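PDB 3SC4: short chain dehydrogenase (A0QTM2 homolog) from Mycobacterium thermoresistibile, which probably catalyses NAD(P)-dependent oxidation or reduction of a so far unidentified substrate, as a member of the short-chain dehydrogenase family. Local coordinates for residues 146-151 / 229-234; 192-197 / 243-248. One frame throughout, in Å; residues are numbered along the deposited sequence.

Interaction 1: residues 146-151 / 229-234; sequences HILTLS and YVVLNK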
# COMPACT_ATOMS: atom_id res chain seq x y z
N HIS B 146 8.36 -10.06 18.82
CA HIS B 146 7.11 -9.59 18.25
C HIS B 146 7.28 -8.30 17.50
O HIS B 146 7.83 -7.34 18.04
CB HIS B 146 6.09 -9.31 19.36
CG HIS B 146 5.20 -10.46 19.66
ND1 HIS B 146 3.96 -10.61 19.06
CD2 HIS B 146 5.38 -11.54 20.45
CE1 HIS B 146 3.41 -11.73 19.49
NE2 HIS B 146 4.24 -12.31 20.34
N ILE B 147 6.78 -8.25 16.27
CA ILE B 147 6.55 -6.97 15.63
C ILE B 147 5.06 -6.67 15.71
O ILE B 147 4.25 -7.52 15.40
CB ILE B 147 6.97 -6.96 14.19
CG1 ILE B 147 8.44 -7.43 14.07
CG2 ILE B 147 6.76 -5.56 13.64
CD1 ILE B 147 9.01 -7.56 12.63
N LEU B 148 4.71 -5.46 16.11
CA LEU B 148 3.30 -5.08 16.25
C LEU B 148 3.11 -3.73 15.59
O LEU B 148 3.82 -2.77 15.91
CB LEU B 148 2.91 -4.98 17.72
CG LEU B 148 1.43 -4.80 18.00
CD1 LEU B 148 0.64 -6.04 17.63
CD2 LEU B 148 1.23 -4.50 19.49
N THR B 149 2.13 -3.67 14.69
CA THR B 149 1.96 -2.53 13.81
C THR B 149 0.57 -2.01 14.02
O THR B 149 -0.39 -2.76 14.07
CB THR B 149 2.24 -2.96 12.34
OG1 THR B 149 3.60 -3.37 12.23
CG2 THR B 149 2.02 -1.83 11.38
N LEU B 150 0.47 -0.71 14.18
CA LEU B 150 -0.76 -0.07 14.63
C LEU B 150 -1.53 0.39 13.41
O LEU B 150 -1.40 1.55 12.95
CB LEU B 150 -0.43 1.05 15.62
CG LEU B 150 -0.29 0.59 17.09
CD1 LEU B 150 0.32 -0.81 17.29
CD2 LEU B 150 0.41 1.61 17.96
N SER B 151 -2.32 -0.55 12.86
CA SER B 151 -2.98 -0.37 11.57
C SER B 151 -4.15 -1.32 11.49
O SER B 151 -4.25 -2.22 12.31
CB SER B 151 -1.99 -0.63 10.45
OG SER B 151 -1.59 -1.98 10.48
N TYR B 229 -0.26 -5.27 25.18
CA TYR B 229 0.40 -6.05 26.21
C TYR B 229 0.02 -7.51 26.08
O TYR B 229 0.87 -8.39 26.10
CB TYR B 229 0.04 -5.49 27.59
CG TYR B 229 0.80 -6.15 28.72
CD1 TYR B 229 2.11 -5.76 29.03
CD2 TYR B 229 0.21 -7.17 29.49
CE1 TYR B 229 2.82 -6.36 30.07
CE2 TYR B 229 0.90 -7.79 30.52
CZ TYR B 229 2.21 -7.39 30.82
OH TYR B 229 2.86 -8.00 31.86
N VAL B 230 -1.27 -7.77 25.93
CA VAL B 230 -1.74 -9.14 25.74
C VAL B 230 -1.06 -9.78 24.53
O VAL B 230 -0.56 -10.90 24.62
CB VAL B 230 -3.27 -9.17 25.57
CG1 VAL B 230 -3.73 -10.58 25.14
CG2 VAL B 230 -3.97 -8.68 26.88
N VAL B 231 -1.01 -9.06 23.41
CA VAL B 231 -0.45 -9.58 22.17
C VAL B 231 1.05 -9.84 22.30
O VAL B 231 1.55 -10.87 21.85
CB VAL B 231 -0.75 -8.66 20.95
CG1 VAL B 231 0.00 -9.13 19.70
CG2 VAL B 231 -2.23 -8.64 20.68
N LEU B 232 1.76 -8.93 22.97
CA LEU B 232 3.23 -9.04 23.08
C LEU B 232 3.69 -10.17 24.01
O LEU B 232 4.86 -10.55 23.99
CB LEU B 232 3.83 -7.71 23.52
CG LEU B 232 3.63 -6.57 22.52
CD1 LEU B 232 4.08 -5.24 23.11
CD2 LEU B 232 4.38 -6.89 21.25
N ASN B 233 2.75 -10.69 24.80
CA ASN B 233 3.00 -11.86 25.63
C ASN B 233 2.57 -13.18 25.01
O ASN B 233 2.82 -14.24 25.61
CB ASN B 233 2.30 -11.69 26.98
CG ASN B 233 3.06 -10.80 27.90
OD1 ASN B 233 4.07 -11.22 28.45
ND2 ASN B 233 2.61 -9.55 28.06
N LYS B 234 1.97 -13.15 23.82
CA LYS B 234 1.57 -14.41 23.18
C LYS B 234 2.82 -15.08 22.61
O LYS B 234 3.86 -14.44 22.50
CB LYS B 234 0.54 -14.20 22.08
CG LYS B 234 -0.82 -13.78 22.56
CD LYS B 234 -1.70 -14.92 23.06
CE LYS B 234 -3.19 -14.59 22.84
NZ LYS B 234 -4.06 -15.03 23.93
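Strand 146-149, fifth in the order across the parallel sheet of this Rossmann-type fold, meets here the C-terminal part of helix 222-232, which packs on one face of that sheet. H146 does most of the work. Its imidazole lies against the backbone of V231 and L232, with the CA of L232 almost over the ring centre, a CH-pi contact 4.2 Å from the centroid and only 8° off the normal. At the ring edge NE2 donates to the backbone O of K234 at 3.1 Å with a fairly straight N-H...O angle of 156°. The acceptor sits close to the imidazole plane, whereas NE2 approaches from above the carbonyl plane of K234. That same oxygen is also gripped by N144 ND2, so two side-chain donors hold the chain at K234. The O of V231 lies over the same ring face as L232, 3.1 Å from CE1 of H146, but its angle to NE2 is too poor for a hydrogen bond; it accepts instead from the N of K234.

Along the strand from H146 the contact turns apolar. L232 sends CD2 back to within 3.5 Å of CB of H146. Two residues further along the strand, L148, with CG anti to its backbone N (chi1 -171°), reaches across with CD1 to CG1 of V231 at 3.8 Å, the two side chains crossing obliquely. V231 also touches V248 of helix 245-252. H146 and L148 thus both turn to helix 222-232, one of the helices that cover the parallel sheet in the Rossmann-type fold of short-chain dehydrogenases.

Interaction 2: residues 192-197 / 243-248; sequences NTLWPR and LLCEDV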
# COMPACT_ATOMS: atom_id res chain seq x y z
N ASN B 192 2.01 -8.84 13.86
CA ASN B 192 0.56 -8.68 13.90
C ASN B 192 0.20 -7.20 13.75
O ASN B 192 1.04 -6.32 13.92
CB ASN B 192 -0.00 -9.20 15.24
CG ASN B 192 0.18 -10.70 15.42
OD1 ASN B 192 -0.49 -11.50 14.76
ND2 ASN B 192 1.08 -11.09 16.31
N THR B 193 -1.06 -6.93 13.44
CA THR B 193 -1.53 -5.55 13.50
C THR B 193 -2.57 -5.43 14.60
O THR B 193 -3.22 -6.42 14.97
CB THR B 193 -2.15 -5.10 12.17
OG1 THR B 193 -3.34 -5.85 11.94
CG2 THR B 193 -1.18 -5.29 11.00
N LEU B 194 -2.76 -4.21 15.10
CA LEU B 194 -3.68 -3.96 16.21
C LEU B 194 -4.32 -2.61 16.04
O LEU B 194 -3.59 -1.61 15.85
CB LEU B 194 -2.92 -4.03 17.54
CG LEU B 194 -3.70 -3.90 18.85
CD1 LEU B 194 -4.69 -5.05 18.96
CD2 LEU B 194 -2.75 -3.81 20.11
N TRP B 195 -5.65 -2.58 16.17
CA TRP B 195 -6.47 -1.41 15.84
C TRP B 195 -7.66 -1.31 16.82
O TRP B 195 -8.25 -2.32 17.18
CB TRP B 195 -6.98 -1.58 14.42
CG TRP B 195 -7.58 -0.36 13.75
CD1 TRP B 195 -8.86 -0.20 13.36
CD2 TRP B 195 -6.89 0.81 13.33
NE1 TRP B 195 -9.03 1.00 12.75
CE2 TRP B 195 -7.83 1.66 12.73
CE3 TRP B 195 -5.56 1.25 13.44
CZ2 TRP B 195 -7.50 2.92 12.23
CZ3 TRP B 195 -5.22 2.50 12.94
CH2 TRP B 195 -6.20 3.33 12.34
N PRO B 196 -8.02 -0.10 17.26
CA PRO B 196 -9.08 0.03 18.24
C PRO B 196 -10.45 0.20 17.57
O PRO B 196 -10.54 0.72 16.48
CB PRO B 196 -8.69 1.31 18.97
CG PRO B 196 -8.10 2.15 17.91
CD PRO B 196 -7.47 1.22 16.91
N ARG B 197 -11.51 -0.21 18.24
CA ARG B 197 -12.83 -0.16 17.63
C ARG B 197 -13.45 1.21 17.67
O ARG B 197 -14.35 1.50 16.88
CB ARG B 197 -13.80 -1.13 18.33
CG ARG B 197 -13.63 -2.55 17.93
CD ARG B 197 -14.76 -3.39 18.48
NE ARG B 197 -14.70 -4.74 17.93
CZ ARG B 197 -15.43 -5.19 16.91
NH1 ARG B 197 -16.30 -4.42 16.27
NH2 ARG B 197 -15.28 -6.44 16.52
N LEU B 243 -5.72 -7.64 14.25
CA LEU B 243 -6.49 -7.64 15.52
C LEU B 243 -7.17 -6.31 15.89
O LEU B 243 -6.68 -5.22 15.57
CB LEU B 243 -5.54 -8.01 16.66
CG LEU B 243 -4.87 -9.37 16.50
CD1 LEU B 243 -3.64 -9.49 17.37
CD2 LEU B 243 -5.89 -10.47 16.84
N LEU B 244 -8.29 -6.43 16.60
CA LEU B 244 -8.98 -5.28 17.20
C LEU B 244 -8.79 -5.26 18.73
O LEU B 244 -8.90 -6.28 19.36
CB LEU B 244 -10.47 -5.39 16.89
CG LEU B 244 -10.87 -5.22 15.42
CD1 LEU B 244 -12.38 -5.46 15.22
CD2 LEU B 244 -10.47 -3.85 14.95
N CYS B 245 -8.54 -4.09 19.33
CA CYS B 245 -8.20 -4.05 20.75
C CYS B 245 -9.24 -4.74 21.65
O CYS B 245 -8.95 -5.68 22.39
CB CYS B 245 -8.00 -2.61 21.21
SG CYS B 245 -6.56 -1.80 20.45
N GLU B 246 -10.48 -4.27 21.56
CA GLU B 246 -11.52 -4.77 22.42
C GLU B 246 -11.68 -6.29 22.30
O GLU B 246 -11.77 -7.00 23.30
CB GLU B 246 -12.83 -4.05 22.11
CG GLU B 246 -12.86 -2.61 22.58
CD GLU B 246 -12.31 -1.62 21.57
OE1 GLU B 246 -11.43 -2.00 20.75
OE2 GLU B 246 -12.74 -0.44 21.63
N ASP B 247 -11.65 -6.80 21.07
CA ASP B 247 -11.74 -8.25 20.86
C ASP B 247 -10.60 -9.00 21.56
O ASP B 247 -10.81 -10.02 22.20
CB ASP B 247 -11.77 -8.58 19.36
CG ASP B 247 -12.87 -7.85 18.63
OD1 ASP B 247 -13.06 -6.64 18.89
OD2 ASP B 247 -13.55 -8.45 17.77
N VAL B 248 -9.39 -8.49 21.43
CA VAL B 248 -8.23 -9.12 22.04
C VAL B 248 -8.43 -9.16 23.55
O VAL B 248 -8.13 -10.19 24.21
CB VAL B 248 -6.95 -8.35 21.68
CG1 VAL B 248 -5.79 -8.76 22.57
CG2 VAL B 248 -6.62 -8.60 20.23
O HOH W 1 -5.56 -4.58 12.94
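The guanidinium of R197 has CD1 of L244 over one face, 3.3 Å from NH2, and the carboxylate of D247 at its edge. The two charged planes are nearly coplanar, 6° apart, in a side-on, two-nitrogen salt bridge: NE donates to OD1 of D247 at 2.7 Å and NH2 to OD2 at 2.9 Å, both nearly straight and on syn lone pairs. R197 gets there on a chain extended from CG to NE, and its NH1 is hydrogen-bonded to S276 O. The W195 indole carries CD of P196 on one face and has CD2 of L244 near its edge.

E246, bent at chi2 (88°), takes the backbone N of R197 on OE1 at 3.1 Å, from above the carboxylate plane; its OE2 forms a salt bridge with R219. Between the backbones the strands run parallel: L243 N donates to T193 O, W195 N to L243 O at 2.9 Å, and C245 N to W195 O at 2.8 Å. A water joins T193 OG1 to L243 O. On the face of L194, its CD1 packs on CB of L243 and its CG on SG of C245. L244 is the N-cap residue, so sheet pairing passes directly into helix 245-252, at the last edge strand of a Rossmann-type parallel sheet.

In the fold
Interactions 1 and 2 have centres about 10 Å apart and share the sheet, since strands 146-149 and 190-195 are neighbours: T149 N lies 3.0 Å from N192 O and T149 O 3.0 Å from L194 N, both probable hydrogen bonds. Helix 222-232 of interaction 1 leads into strand 242-244 of interaction 2, and V231 touches both L243 and V248. At the C-terminal strand ends, S151 OG, hydrogen-bonded to T174 OG1, lies 3.4 Å from CG2 of T193. K170 NZ is hydrogen-bonded to L150 O, and W195 touches Y166 and K170, whose YxxxK spacing matches the family's catalytic Tyr-Lys pair, so they probably mark the active site.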